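Local atomic coordinates of 3-deoxy-D-manno-octulosonate 8-phosphate phosphatase KdsC (Haemophilus influenzae Rd, PDB entry 1J8D), a protein that catalyses the magnesium-dependent hydrolysis of 3-deoxy-D-manno-octulosonate 8-phosphate to 3-deoxy-D-manno-octulosonate and inorganic phosphate, a step of lipopolysaccharide biosynthesis. Residues Q3-I8 with L156-K161; F10-V15 with T102-D107; I44-D49 with A147-S152; D51-V56 with I74-L79; S121-D126 with D136-T141. One frame throughout, in Å; residues are numbered along the deposited sequence.

Contact 1 (Q3-I8 with L156-K161)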
# COMPACT_ATOMS: atom_id res chain seq x y z
N GLN A 3 -28.70 21.55 -0.24
CA GLN A 3 -28.91 22.78 0.51
C GLN A 3 -27.74 23.01 1.48
O GLN A 3 -27.15 24.08 1.51
CB GLN A 3 -30.21 22.66 1.30
CG GLN A 3 -31.23 23.76 1.03
CD GLN A 3 -30.99 25.03 1.85
OE1 GLN A 3 -30.96 24.99 3.08
NE2 GLN A 3 -30.84 26.16 1.16
N LYS A 4 -27.42 21.99 2.28
CA LYS A 4 -26.32 22.09 3.23
C LYS A 4 -25.03 22.38 2.47
O LYS A 4 -24.23 23.19 2.90
CB LYS A 4 -26.15 20.79 4.02
CG LYS A 4 -27.38 20.33 4.78
CD LYS A 4 -27.09 19.13 5.70
CE LYS A 4 -26.34 19.56 6.95
NZ LYS A 4 -26.86 18.79 8.12
N LEU A 5 -24.87 21.71 1.33
CA LEU A 5 -23.68 21.83 0.49
C LEU A 5 -23.48 23.18 -0.14
O LEU A 5 -22.35 23.67 -0.18
CB LEU A 5 -23.67 20.79 -0.63
CG LEU A 5 -23.39 19.31 -0.38
CD1 LEU A 5 -23.65 18.51 -1.66
CD2 LEU A 5 -21.95 19.13 0.09
N GLU A 6 -24.55 23.76 -0.67
CA GLU A 6 -24.41 25.07 -1.30
C GLU A 6 -24.17 26.16 -0.26
O GLU A 6 -23.79 27.26 -0.62
CB GLU A 6 -25.62 25.43 -2.16
CG GLU A 6 -26.94 25.32 -1.44
CD GLU A 6 -28.12 25.36 -2.40
OE1 GLU A 6 -28.02 24.77 -3.50
OE2 GLU A 6 -29.15 25.98 -2.02
N ASN A 7 -24.36 25.82 1.01
CA ASN A 7 -24.14 26.77 2.11
C ASN A 7 -22.76 26.60 2.75
O ASN A 7 -22.36 27.41 3.58
CB ASN A 7 -25.18 26.56 3.21
CG ASN A 7 -26.53 27.14 2.86
OD1 ASN A 7 -27.52 26.87 3.55
ND2 ASN A 7 -26.59 27.95 1.79
N ILE A 8 -22.05 25.55 2.38
CA ILE A 8 -20.75 25.31 2.96
C ILE A 8 -19.77 26.38 2.53
O ILE A 8 -19.64 26.70 1.34
CB ILE A 8 -20.19 23.92 2.59
CG1 ILE A 8 -21.04 22.82 3.25
CG2 ILE A 8 -18.73 23.82 3.02
CD1 ILE A 8 -20.56 21.44 2.91
N LEU A 156 -18.20 21.54 -4.61
CA LEU A 156 -18.05 22.42 -5.76
C LEU A 156 -19.17 22.22 -6.78
O LEU A 156 -19.72 23.18 -7.32
CB LEU A 156 -16.69 22.19 -6.41
CG LEU A 156 -15.54 22.65 -5.52
CD1 LEU A 156 -14.24 22.44 -6.27
CD2 LEU A 156 -15.71 24.11 -5.14
N GLN A 157 -19.52 20.96 -7.02
CA GLN A 157 -20.58 20.65 -7.95
C GLN A 157 -21.88 21.30 -7.42
O GLN A 157 -22.58 22.02 -8.15
CB GLN A 157 -20.76 19.14 -8.02
CG GLN A 157 -21.79 18.68 -9.00
CD GLN A 157 -21.35 18.97 -10.40
OE1 GLN A 157 -21.90 19.86 -11.07
NE2 GLN A 157 -20.31 18.25 -10.86
N ALA A 158 -22.17 21.04 -6.15
CA ALA A 158 -23.36 21.57 -5.52
C ALA A 158 -23.45 23.08 -5.57
O ALA A 158 -24.53 23.65 -5.53
CB ALA A 158 -23.43 21.09 -4.08
N GLN A 159 -22.30 23.75 -5.64
CA GLN A 159 -22.27 25.20 -5.67
C GLN A 159 -22.14 25.79 -7.07
O GLN A 159 -21.87 26.96 -7.23
CB GLN A 159 -21.14 25.70 -4.76
CG GLN A 159 -21.58 25.79 -3.32
CD GLN A 159 -20.48 26.18 -2.35
OE1 GLN A 159 -19.61 27.01 -2.64
NE2 GLN A 159 -20.53 25.58 -1.17
N GLY A 160 -22.36 24.96 -8.09
CA GLY A 160 -22.28 25.42 -9.46
C GLY A 160 -20.87 25.79 -9.84
O GLY A 160 -20.64 26.60 -10.75
N LYS A 161 -19.92 25.19 -9.14
CA LYS A 161 -18.52 25.45 -9.38
C LYS A 161 -17.74 24.21 -9.88
O LYS A 161 -16.52 24.23 -9.97
CB LYS A 161 -17.92 26.03 -8.10
CG LYS A 161 -18.49 27.42 -7.72
CD LYS A 161 -18.11 27.83 -6.28
CE LYS A 161 -18.28 29.35 -5.99
NZ LYS A 161 -17.21 30.21 -6.61
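The closing turn of helix 147-158, which ends in a Schellman motif, brings A158 and Q159 against L5, E6 and I8 at the N-terminal helix 2-6 and the turn that leads on toward the central sheet. Both hydrogen bonds across the contact come from one amide. Q159 NE2 spends its two hydrogens on two backbone carbonyls, reaching L5 O at 2.8 Å along a nearly straight bond (165°) and I8 O at 2.9 Å along a more bent one. The first acceptor lies in the plane of the Q159 amide, whereas the second is tilted from it and is met on a lone pair. L5 O is gripped twice, because I8 N also donates to it at 3.2 Å. The Q159 chain runs extended beyond CG (chi2 176°), passing CG alongside E6 CA at 3.6 Å before the amide arrives between the two carbonyls. Beside this polar clasp A158 CB presses on L5, tightly packed against its CB at 3.5 Å and also touching CD1. L5 further rests on M154 and I155 of the same long helix. After Q159 the helix is closed off at G160, whose positive phi accompanies the bonds from K161 N to L156 O (2.7 Å) and from G160 N to Q157 O (2.9 Å), the paired C-cap pattern that defines the Schellman motif.

Contact 2 (F10-V15 with T102-D107)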
# COMPACT_ATOMS: atom_id res chain seq x y z
N PHE A 10 -16.90 26.45 4.68
CA PHE A 10 -15.74 26.02 5.45
C PHE A 10 -15.68 24.52 5.67
O PHE A 10 -16.65 23.91 6.16
CB PHE A 10 -15.84 26.73 6.80
CG PHE A 10 -14.66 26.56 7.70
CD1 PHE A 10 -13.35 26.54 7.20
CD2 PHE A 10 -14.86 26.46 9.09
CE1 PHE A 10 -12.26 26.42 8.07
CE2 PHE A 10 -13.78 26.34 9.97
CZ PHE A 10 -12.48 26.32 9.45
N VAL A 11 -14.53 23.95 5.34
CA VAL A 11 -14.32 22.52 5.51
C VAL A 11 -13.18 22.21 6.47
O VAL A 11 -12.07 22.74 6.36
CB VAL A 11 -14.07 21.84 4.17
CG1 VAL A 11 -13.90 20.35 4.34
CG2 VAL A 11 -15.26 22.13 3.26
N ILE A 12 -13.49 21.37 7.44
CA ILE A 12 -12.54 20.94 8.44
C ILE A 12 -12.41 19.44 8.23
O ILE A 12 -13.41 18.70 8.23
CB ILE A 12 -13.07 21.17 9.84
CG1 ILE A 12 -13.53 22.62 9.98
CG2 ILE A 12 -12.02 20.74 10.85
CD1 ILE A 12 -14.19 22.91 11.29
N THR A 13 -11.18 18.97 8.06
CA THR A 13 -10.94 17.55 7.83
C THR A 13 -10.01 16.99 8.89
O THR A 13 -9.14 17.70 9.37
CB THR A 13 -10.27 17.34 6.45
OG1 THR A 13 -9.84 15.97 6.32
CG2 THR A 13 -9.04 18.25 6.32
N ASP A 14 -10.21 15.73 9.26
CA ASP A 14 -9.31 15.04 10.19
C ASP A 14 -8.16 14.61 9.26
O ASP A 14 -8.27 14.74 8.02
CB ASP A 14 -9.97 13.79 10.82
CG ASP A 14 -9.08 13.09 11.88
OD1 ASP A 14 -9.31 11.89 12.20
OD2 ASP A 14 -8.13 13.74 12.39
N VAL A 15 -7.08 14.09 9.81
CA VAL A 15 -5.98 13.72 8.95
C VAL A 15 -5.77 12.23 8.84
O VAL A 15 -6.00 11.64 7.78
CB VAL A 15 -4.65 14.32 9.43
CG1 VAL A 15 -3.53 13.83 8.53
CG2 VAL A 15 -4.73 15.83 9.46
N THR A 102 -20.26 25.11 7.88
CA THR A 102 -19.08 24.29 7.90
C THR A 102 -19.28 22.80 7.85
O THR A 102 -20.17 22.23 8.49
CB THR A 102 -18.14 24.65 9.09
OG1 THR A 102 -18.04 23.55 9.98
CG2 THR A 102 -18.64 25.86 9.81
N ALA A 103 -18.40 22.18 7.04
CA ALA A 103 -18.37 20.76 6.84
C ALA A 103 -17.16 20.17 7.55
O ALA A 103 -16.10 20.79 7.63
CB ALA A 103 -18.29 20.48 5.36
N TYR A 104 -17.33 18.96 8.06
CA TYR A 104 -16.26 18.24 8.74
C TYR A 104 -16.18 16.84 8.12
O TYR A 104 -17.20 16.21 7.94
CB TYR A 104 -16.57 18.07 10.23
CG TYR A 104 -15.43 17.41 10.96
CD1 TYR A 104 -14.37 18.17 11.46
CD2 TYR A 104 -15.37 16.02 11.10
CE1 TYR A 104 -13.27 17.56 12.08
CE2 TYR A 104 -14.27 15.39 11.72
CZ TYR A 104 -13.23 16.19 12.21
OH TYR A 104 -12.16 15.61 12.84
N ILE A 105 -14.99 16.33 7.81
CA ILE A 105 -14.88 14.97 7.28
C ILE A 105 -14.02 14.12 8.23
O ILE A 105 -12.87 14.46 8.53
CB ILE A 105 -14.31 14.93 5.77
CG1 ILE A 105 -13.99 13.49 5.35
CG2 ILE A 105 -13.11 15.86 5.62
CD1 ILE A 105 -13.54 13.33 3.85
N GLY A 106 -14.59 13.03 8.73
CA GLY A 106 -13.87 12.16 9.66
C GLY A 106 -13.84 10.67 9.35
O GLY A 106 -14.27 10.22 8.28
N ASP A 107 -13.36 9.89 10.33
CA ASP A 107 -13.20 8.45 10.20
C ASP A 107 -13.26 7.65 11.50
O ASP A 107 -13.44 6.42 11.46
CB ASP A 107 -11.85 8.16 9.57
CG ASP A 107 -10.71 8.32 10.58
OD1 ASP A 107 -10.11 7.30 11.00
OD2 ASP A 107 -10.43 9.46 10.99
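F10 to T13 pair in parallel with T102 to I105 at the middle of the Rossmann-like sheet of this haloacid dehalogenase fold. Four backbone hydrogen bonds form the ladder: A103 N to F10 O (2.6 Å), I12 N to A103 O (2.7 Å), I105 N to I12 O (2.9 Å) and, last, D14 N to I105 O (3.0 Å). Weaker CA-H...O contacts run between them, such as Y104 CA to I12 O.

Side-chain packing occupies both faces. On one, I12 CG2 meets Y104 CD1 at 3.5 Å, the two side chains crossing at about a right angle, and F10 lies beside T102. On the other, I105 CG2 presses tightly on T13 CB (3.3 Å), while V11 CG2 touches A103 CB.

At the C-terminal ends two carboxylates of like charge come close, D14 OD1 and D107 OD2 lying 2.9 Å apart with no hydrogen bond between them, consistent with their inferred role as magnesium ligands. D107 OD1 also forms a salt bridge to R39 of a second subunit, and Y104 OH is hydrogen-bonded to D111.

Strands 53-57 and 120-123 flank the pair; helix 84-95 packs on F10 and T102, and helix 147-158 on V11, T13 and I105.

Contact 3 (I44-D49 with A147-S152)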
# COMPACT_ATOMS: atom_id res chain seq x y z
N ILE A 44 -8.33 20.29 -2.11
CA ILE A 44 -8.20 21.34 -1.14
C ILE A 44 -7.98 22.67 -1.87
O ILE A 44 -8.65 23.65 -1.58
CB ILE A 44 -7.06 21.00 -0.16
CG1 ILE A 44 -7.39 19.69 0.54
CG2 ILE A 44 -6.93 22.09 0.89
CD1 ILE A 44 -6.29 19.17 1.41
N LYS A 45 -7.06 22.69 -2.83
CA LYS A 45 -6.80 23.90 -3.60
C LYS A 45 -8.06 24.36 -4.37
O LYS A 45 -8.37 25.54 -4.42
CB LYS A 45 -5.66 23.69 -4.58
CG LYS A 45 -4.36 23.18 -3.95
CD LYS A 45 -3.79 24.16 -2.95
CE LYS A 45 -3.49 25.53 -3.56
NZ LYS A 45 -2.72 26.41 -2.65
N MSE A 46 -8.80 23.42 -4.95
CA MSE A 46 -10.00 23.81 -5.68
C MSE A 46 -11.05 24.43 -4.77
O MSE A 46 -11.75 25.38 -5.17
CB MSE A 46 -10.58 22.62 -6.43
CG MSE A 46 -9.65 22.14 -7.49
SE MSE A 46 -10.21 20.52 -8.24
CE MSE A 46 -10.48 19.51 -6.69
N LEU A 47 -11.16 23.90 -3.56
CA LEU A 47 -12.10 24.38 -2.55
C LEU A 47 -11.74 25.81 -2.14
O LEU A 47 -12.57 26.73 -2.14
CB LEU A 47 -12.01 23.45 -1.35
CG LEU A 47 -13.25 22.82 -0.72
CD1 LEU A 47 -14.37 22.60 -1.73
CD2 LEU A 47 -12.83 21.54 -0.04
N MSE A 48 -10.47 26.01 -1.82
CA MSE A 48 -10.02 27.32 -1.36
C MSE A 48 -10.17 28.31 -2.49
O MSE A 48 -10.54 29.46 -2.29
CB MSE A 48 -8.55 27.26 -0.93
CG MSE A 48 -8.29 26.31 0.24
SE MSE A 48 -6.42 26.15 0.55
CE MSE A 48 -5.89 25.72 -1.18
N ASP A 49 -9.89 27.83 -3.69
CA ASP A 49 -9.97 28.65 -4.85
C ASP A 49 -11.43 29.09 -5.09
O ASP A 49 -11.67 30.17 -5.64
CB ASP A 49 -9.41 27.89 -6.05
CG ASP A 49 -9.45 28.69 -7.32
OD1 ASP A 49 -8.74 29.72 -7.38
OD2 ASP A 49 -10.22 28.30 -8.23
N ALA A 147 -10.90 10.47 -0.57
CA ALA A 147 -12.21 10.68 0.02
C ALA A 147 -12.47 12.18 0.12
O ALA A 147 -13.58 12.64 -0.06
CB ALA A 147 -12.26 10.05 1.42
N PHE A 148 -11.42 12.94 0.39
CA PHE A 148 -11.60 14.35 0.55
C PHE A 148 -11.97 14.98 -0.78
O PHE A 148 -12.77 15.91 -0.83
CB PHE A 148 -10.33 14.97 1.12
CG PHE A 148 -10.42 16.45 1.31
CD1 PHE A 148 -10.71 16.98 2.56
CD2 PHE A 148 -10.28 17.32 0.22
CE1 PHE A 148 -10.86 18.35 2.73
CE2 PHE A 148 -10.43 18.69 0.37
CZ PHE A 148 -10.73 19.21 1.63
N ARG A 149 -11.37 14.48 -1.85
CA ARG A 149 -11.64 14.97 -3.19
C ARG A 149 -13.08 14.64 -3.55
O ARG A 149 -13.78 15.46 -4.17
CB ARG A 149 -10.69 14.33 -4.20
CG ARG A 149 -10.91 14.76 -5.65
CD ARG A 149 -11.00 16.26 -5.79
NE ARG A 149 -10.93 16.67 -7.18
CZ ARG A 149 -9.83 16.62 -7.94
NH1 ARG A 149 -8.68 16.15 -7.46
NH2 ARG A 149 -9.88 17.05 -9.20
N GLU A 150 -13.52 13.44 -3.16
CA GLU A 150 -14.88 13.02 -3.43
C GLU A 150 -15.79 14.10 -2.81
O GLU A 150 -16.64 14.69 -3.49
CB GLU A 150 -15.15 11.66 -2.79
CG GLU A 150 -16.58 11.25 -2.88
CD GLU A 150 -16.83 9.91 -2.25
OE1 GLU A 150 -18.01 9.59 -2.00
OE2 GLU A 150 -15.87 9.18 -2.00
N MSE A 151 -15.56 14.40 -1.53
CA MSE A 151 -16.33 15.45 -0.85
C MSE A 151 -16.22 16.86 -1.48
O MSE A 151 -17.24 17.54 -1.67
CB MSE A 151 -15.92 15.53 0.62
CG MSE A 151 -16.68 16.59 1.42
SE MSE A 151 -15.72 17.12 3.00
CE MSE A 151 -14.16 17.84 2.12
N SER A 152 -15.01 17.32 -1.80
CA SER A 152 -14.86 18.65 -2.38
C SER A 152 -15.52 18.75 -3.75
O SER A 152 -16.14 19.76 -4.06
CB SER A 152 -13.39 19.08 -2.49
OG SER A 152 -12.62 18.21 -3.30
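I44, M46 and L47 of helix 38-49 face F148, R149 and S152 of helix 147-158, two helices that lie against the same face of the Rossmann-like sheet, where both reach V11 and V54. The axes of segments 44-49 and 147-152 pass 9.8 Å apart at 28°. One bump is the F148 ring: F148 CB points toward the other helix, and a CG anti to the backbone nitrogen (chi1 180°) carries the ring on between the helices. I44 crosses it at about a right angle, with CG1 3.2 Å from F148 CE2 and CD1 over one face; M151 CE from its own helix lies over the opposite face, so both faces have a neighbour, each offset toward the rim. L47 comes from the opposite direction, and its CD2 drops into the hollow between F148 CZ (3.6 Å) and S152 CB (3.5 Å). Farther along, selenomethionine M46 bends at its third torsion and brings CE over one face of the R149 guanidinium, with SE 3.6 Å from R149 NH2. That guanidinium is tied down by D153 and the carbonyl of R39 and, at the tetramer interface, by D108 of a third subunit. S152 OG turns back, donating to R149 O at 3.1 Å.

Contact 4 (D51-V56 with I74-L79); sequences DIQVAV and IKLFFL
V56 and its neighbours on strand 53-57 pair in parallel with L76 to F78, the last strand at one margin of the central sheet, and the contact loosens to water on its Q53 and K75 side. In the tight part V56 is held by both of its backbone polar atoms: V56 N donates to L76 O at 3.2 Å, and V56 O accepts from F78 N at 3.0 Å. F77 CB lies against that same V56 O (3.3 Å), its CG placed between the backbone nitrogen and the carbonyl carbon (chi1 55°), which leads the ring away from V56, to pack on R66 and I69 of helix 63-72. V56 CG2 meets I74 CD1 at 3.8 Å where the two side chains cross at about a right angle; I74 is further backed by I44 and I69.

Toward the start of the strands the ladder opens. A water replaces the next direct rung, donating to V54 O and accepting from L76 N, each at 2.6 Å. Even here I74 CG2 packs on V54 O (3.1 Å). A second water links the side-chain ends, giving a hydrogen to Q53 OE1 at 2.5 Å and taking one from K75 NZ. Q53 NE2 is turned to the carbonyl of A95, while L76 CD1 packs on Q53 OE1. Strand 53-57, helix 63-72 and strand 76-78 form a beta-alpha-beta crossover, the repeating unit of the Rossmann-like haloacid dehalogenase fold.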
# COMPACT_ATOMS: atom_id res chain seq x y z
N ASP A 51 -13.51 29.99 -2.85
CA ASP A 51 -13.94 30.70 -1.63
C ASP A 51 -14.48 29.84 -0.50
O ASP A 51 -15.30 30.29 0.31
CB ASP A 51 -14.95 31.79 -1.96
CG ASP A 51 -14.31 33.15 -2.00
OD1 ASP A 51 -13.44 33.35 -2.89
OD2 ASP A 51 -14.68 33.99 -1.14
N ILE A 52 -14.03 28.60 -0.44
CA ILE A 52 -14.40 27.71 0.64
C ILE A 52 -13.10 27.44 1.40
O ILE A 52 -12.15 26.83 0.88
CB ILE A 52 -14.97 26.42 0.10
CG1 ILE A 52 -16.22 26.79 -0.71
CG2 ILE A 52 -15.27 25.42 1.27
CD1 ILE A 52 -16.76 25.67 -1.54
N GLN A 53 -13.03 27.92 2.63
CA GLN A 53 -11.84 27.70 3.45
C GLN A 53 -11.72 26.24 3.91
O GLN A 53 -12.72 25.53 4.08
CB GLN A 53 -11.87 28.61 4.66
CG GLN A 53 -12.00 30.07 4.31
CD GLN A 53 -12.14 30.91 5.56
OE1 GLN A 53 -11.20 31.03 6.36
NE2 GLN A 53 -13.32 31.49 5.75
N VAL A 54 -10.49 25.79 4.08
CA VAL A 54 -10.24 24.43 4.51
C VAL A 54 -9.34 24.43 5.74
O VAL A 54 -8.28 25.06 5.74
CB VAL A 54 -9.54 23.61 3.40
CG1 VAL A 54 -9.26 22.20 3.91
CG2 VAL A 54 -10.43 23.56 2.15
N ALA A 55 -9.78 23.75 6.79
CA ALA A 55 -8.97 23.67 7.97
C ALA A 55 -8.66 22.20 8.19
O ALA A 55 -9.29 21.31 7.60
CB ALA A 55 -9.69 24.26 9.16
N VAL A 56 -7.68 21.94 9.03
CA VAL A 56 -7.28 20.58 9.33
C VAL A 56 -7.34 20.44 10.83
O VAL A 56 -6.93 21.33 11.58
CB VAL A 56 -5.81 20.28 8.83
CG1 VAL A 56 -5.27 19.00 9.45
CG2 VAL A 56 -5.80 20.15 7.31
N ILE A 74 -2.88 25.73 3.68
CA ILE A 74 -4.00 25.64 4.58
C ILE A 74 -3.64 26.58 5.74
O ILE A 74 -2.60 26.41 6.38
CB ILE A 74 -4.20 24.21 5.04
CG1 ILE A 74 -4.56 23.37 3.82
CG2 ILE A 74 -5.29 24.13 6.08
CD1 ILE A 74 -4.74 21.93 4.10
N LYS A 75 -4.51 27.55 5.99
CA LYS A 75 -4.29 28.55 7.02
C LYS A 75 -4.76 28.21 8.44
O LYS A 75 -4.07 28.47 9.42
CB LYS A 75 -4.92 29.88 6.53
CG LYS A 75 -4.75 31.04 7.47
CD LYS A 75 -5.50 32.28 6.97
CE LYS A 75 -6.98 32.23 7.28
NZ LYS A 75 -7.66 33.41 6.72
N LEU A 76 -5.94 27.62 8.56
CA LEU A 76 -6.49 27.29 9.88
C LEU A 76 -6.33 25.81 10.20
O LEU A 76 -6.70 24.96 9.41
CB LEU A 76 -7.97 27.67 9.92
CG LEU A 76 -8.21 29.05 9.29
CD1 LEU A 76 -9.71 29.33 9.14
CD2 LEU A 76 -7.54 30.09 10.17
N PHE A 77 -5.80 25.51 11.37
CA PHE A 77 -5.63 24.12 11.76
C PHE A 77 -5.30 23.99 13.22
O PHE A 77 -4.71 24.88 13.79
CB PHE A 77 -4.54 23.45 10.91
CG PHE A 77 -3.22 24.17 10.93
CD1 PHE A 77 -2.25 23.85 11.88
CD2 PHE A 77 -2.94 25.16 9.98
CE1 PHE A 77 -0.99 24.52 11.88
CE2 PHE A 77 -1.71 25.84 9.96
CZ PHE A 77 -0.72 25.52 10.92
N PHE A 78 -5.72 22.88 13.81
CA PHE A 78 -5.45 22.58 15.21
C PHE A 78 -4.83 21.22 15.23
O PHE A 78 -5.39 20.26 14.72
CB PHE A 78 -6.72 22.52 16.08
CG PHE A 78 -7.08 23.81 16.71
CD1 PHE A 78 -7.94 24.71 16.07
CD2 PHE A 78 -6.53 24.16 17.94
CE1 PHE A 78 -8.25 25.95 16.64
CE2 PHE A 78 -6.83 25.40 18.52
CZ PHE A 78 -7.70 26.30 17.87
N LEU A 79 -3.67 21.13 15.84
CA LEU A 79 -2.98 19.86 15.90
C LEU A 79 -2.81 19.36 17.34
O LEU A 79 -2.99 20.10 18.30
CB LEU A 79 -1.62 20.02 15.20
CG LEU A 79 -1.60 19.73 13.70
CD1 LEU A 79 -2.76 20.42 12.99
CD2 LEU A 79 -0.25 20.12 13.12
O HOH W 1 -10.20 33.28 7.02
O HOH W 2 -7.59 27.37 6.60

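Contact 5 (S121-D126 with D136-T141); sequences SFAVAD and DHVLST
S121, L139 and A125 mark the start, middle and end of the pairing between S121-A125 and D136-T141. S121 is gripped at three polar atoms. Its N donates to D136 OD1 at 2.9 Å, meeting the carboxylate from 40° above its plane; its OG, set between the backbone nitrogen and the carbonyl carbon, accepts from D136 N at 3.1 Å; and its O receives H137 N at 3.0 Å. The parallel ladder continues with A123 N bonding to H137 O. Strand 120-123, helix 129-132 and strand 137-138 make up a beta-alpha-beta unit that places 137-138 at one margin of the central sheet. Just past that strand, L139 N donates to A123 O at 2.7 Å, and its side chain folds over that oxygen. L139 CD2 touches F122 CD2 at 4.0 Å and lies in plane at the edge of the H137 ring. The F122 and H137 rings meet rim to rim, with centroids 5.7 Å apart and planes at 75°. Beyond the strands, A125 N donates to T141 O at 3.1 Å from 48° above the carbonyl plane, and A125 CB rests on S140 O at 3.4 Å. T141 OG1 is hydrogen-bonded to E150, and D126 OD2 forms a salt bridge with R39 of a second subunit.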
# COMPACT_ATOMS: atom_id res chain seq x y z
N SER A 121 -21.40 16.96 8.11
CA SER A 121 -20.36 15.99 8.39
C SER A 121 -20.28 14.87 7.36
O SER A 121 -21.29 14.40 6.82
CB SER A 121 -20.59 15.43 9.78
OG SER A 121 -21.91 14.96 9.90
N PHE A 122 -19.06 14.42 7.09
CA PHE A 122 -18.83 13.35 6.14
C PHE A 122 -17.99 12.27 6.80
O PHE A 122 -17.15 12.55 7.64
CB PHE A 122 -18.06 13.86 4.93
CG PHE A 122 -18.79 14.88 4.12
CD1 PHE A 122 -18.75 16.22 4.47
CD2 PHE A 122 -19.46 14.50 2.97
CE1 PHE A 122 -19.38 17.18 3.66
CE2 PHE A 122 -20.09 15.45 2.15
CZ PHE A 122 -20.04 16.79 2.50
N ALA A 123 -18.21 11.03 6.40
CA ALA A 123 -17.42 9.94 6.93
C ALA A 123 -16.72 9.25 5.75
O ALA A 123 -17.29 9.14 4.67
CB ALA A 123 -18.30 8.97 7.70
N VAL A 124 -15.47 8.82 5.92
CA VAL A 124 -14.79 8.14 4.83
C VAL A 124 -15.35 6.73 4.73
O VAL A 124 -15.77 6.14 5.74
CB VAL A 124 -13.26 8.00 5.07
CG1 VAL A 124 -12.60 9.34 4.96
CG2 VAL A 124 -13.02 7.37 6.43
N ALA A 125 -15.30 6.19 3.52
CA ALA A 125 -15.83 4.86 3.23
C ALA A 125 -15.41 3.77 4.22
O ALA A 125 -16.21 2.90 4.54
CB ALA A 125 -15.46 4.45 1.81
N ASP A 126 -14.18 3.82 4.73
CA ASP A 126 -13.76 2.78 5.65
C ASP A 126 -13.94 3.10 7.12
O ASP A 126 -13.40 2.42 7.98
CB ASP A 126 -12.32 2.38 5.40
CG ASP A 126 -11.38 3.58 5.31
OD1 ASP A 126 -11.80 4.63 4.78
OD2 ASP A 126 -10.21 3.46 5.74
N ASP A 136 -23.72 13.03 8.26
CA ASP A 136 -24.76 13.32 7.31
C ASP A 136 -24.52 12.52 6.06
O ASP A 136 -25.45 11.93 5.52
CB ASP A 136 -24.77 14.80 6.94
CG ASP A 136 -24.99 15.70 8.14
OD1 ASP A 136 -24.31 16.74 8.22
OD2 ASP A 136 -25.86 15.37 9.00
N HIS A 137 -23.27 12.50 5.62
CA HIS A 137 -22.95 11.78 4.40
C HIS A 137 -21.75 10.85 4.50
O HIS A 137 -20.67 11.28 4.90
CB HIS A 137 -22.73 12.79 3.28
CG HIS A 137 -22.61 12.16 1.93
ND1 HIS A 137 -21.40 11.95 1.31
CD2 HIS A 137 -23.55 11.73 1.06
CE1 HIS A 137 -21.60 11.42 0.12
NE2 HIS A 137 -22.89 11.27 -0.06
N VAL A 138 -21.95 9.58 4.16
CA VAL A 138 -20.84 8.64 4.15
C VAL A 138 -20.31 8.65 2.72
O VAL A 138 -21.07 8.44 1.76
CB VAL A 138 -21.30 7.23 4.51
CG1 VAL A 138 -20.12 6.28 4.46
CG2 VAL A 138 -21.91 7.24 5.88
N LEU A 139 -19.02 8.95 2.58
CA LEU A 139 -18.38 8.99 1.26
C LEU A 139 -18.13 7.55 0.78
O LEU A 139 -18.12 6.59 1.57
CB LEU A 139 -17.05 9.75 1.33
CG LEU A 139 -17.13 11.23 1.68
CD1 LEU A 139 -15.72 11.81 2.08
CD2 LEU A 139 -17.73 11.94 0.45
N SER A 140 -17.87 7.41 -0.50
CA SER A 140 -17.61 6.08 -1.02
C SER A 140 -16.14 5.76 -1.22
O SER A 140 -15.79 4.63 -1.52
CB SER A 140 -18.37 5.89 -2.34
OG SER A 140 -18.02 6.92 -3.25
N THR A 141 -15.27 6.76 -1.06
CA THR A 141 -13.85 6.53 -1.22
C THR A 141 -13.16 6.31 0.13
O THR A 141 -13.48 6.94 1.12
CB THR A 141 -13.17 7.68 -1.94
OG1 THR A 141 -13.81 7.87 -3.21
CG2 THR A 141 -11.72 7.35 -2.18

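How the contacts relate
Starting at the N terminus, contact 1 closes the longest loop, tying the first helix to the end of helix 147-158, and the other four contacts all fall within it. Contact 2 opens next and joins the two central strands; contact 3 opens inside its loop but closes beyond it, so the two cross; helix 147-158 packs on V11, T13 and I105, and helix 38-49 on V11 and V54. Contact 4 lies within both loops and adds the strands on one side. Contact 5 follows contact 2 in series, inside the span of contact 3, and adds those on the other. Contacts 4 and 5, about 19 Å apart between centres, do not touch.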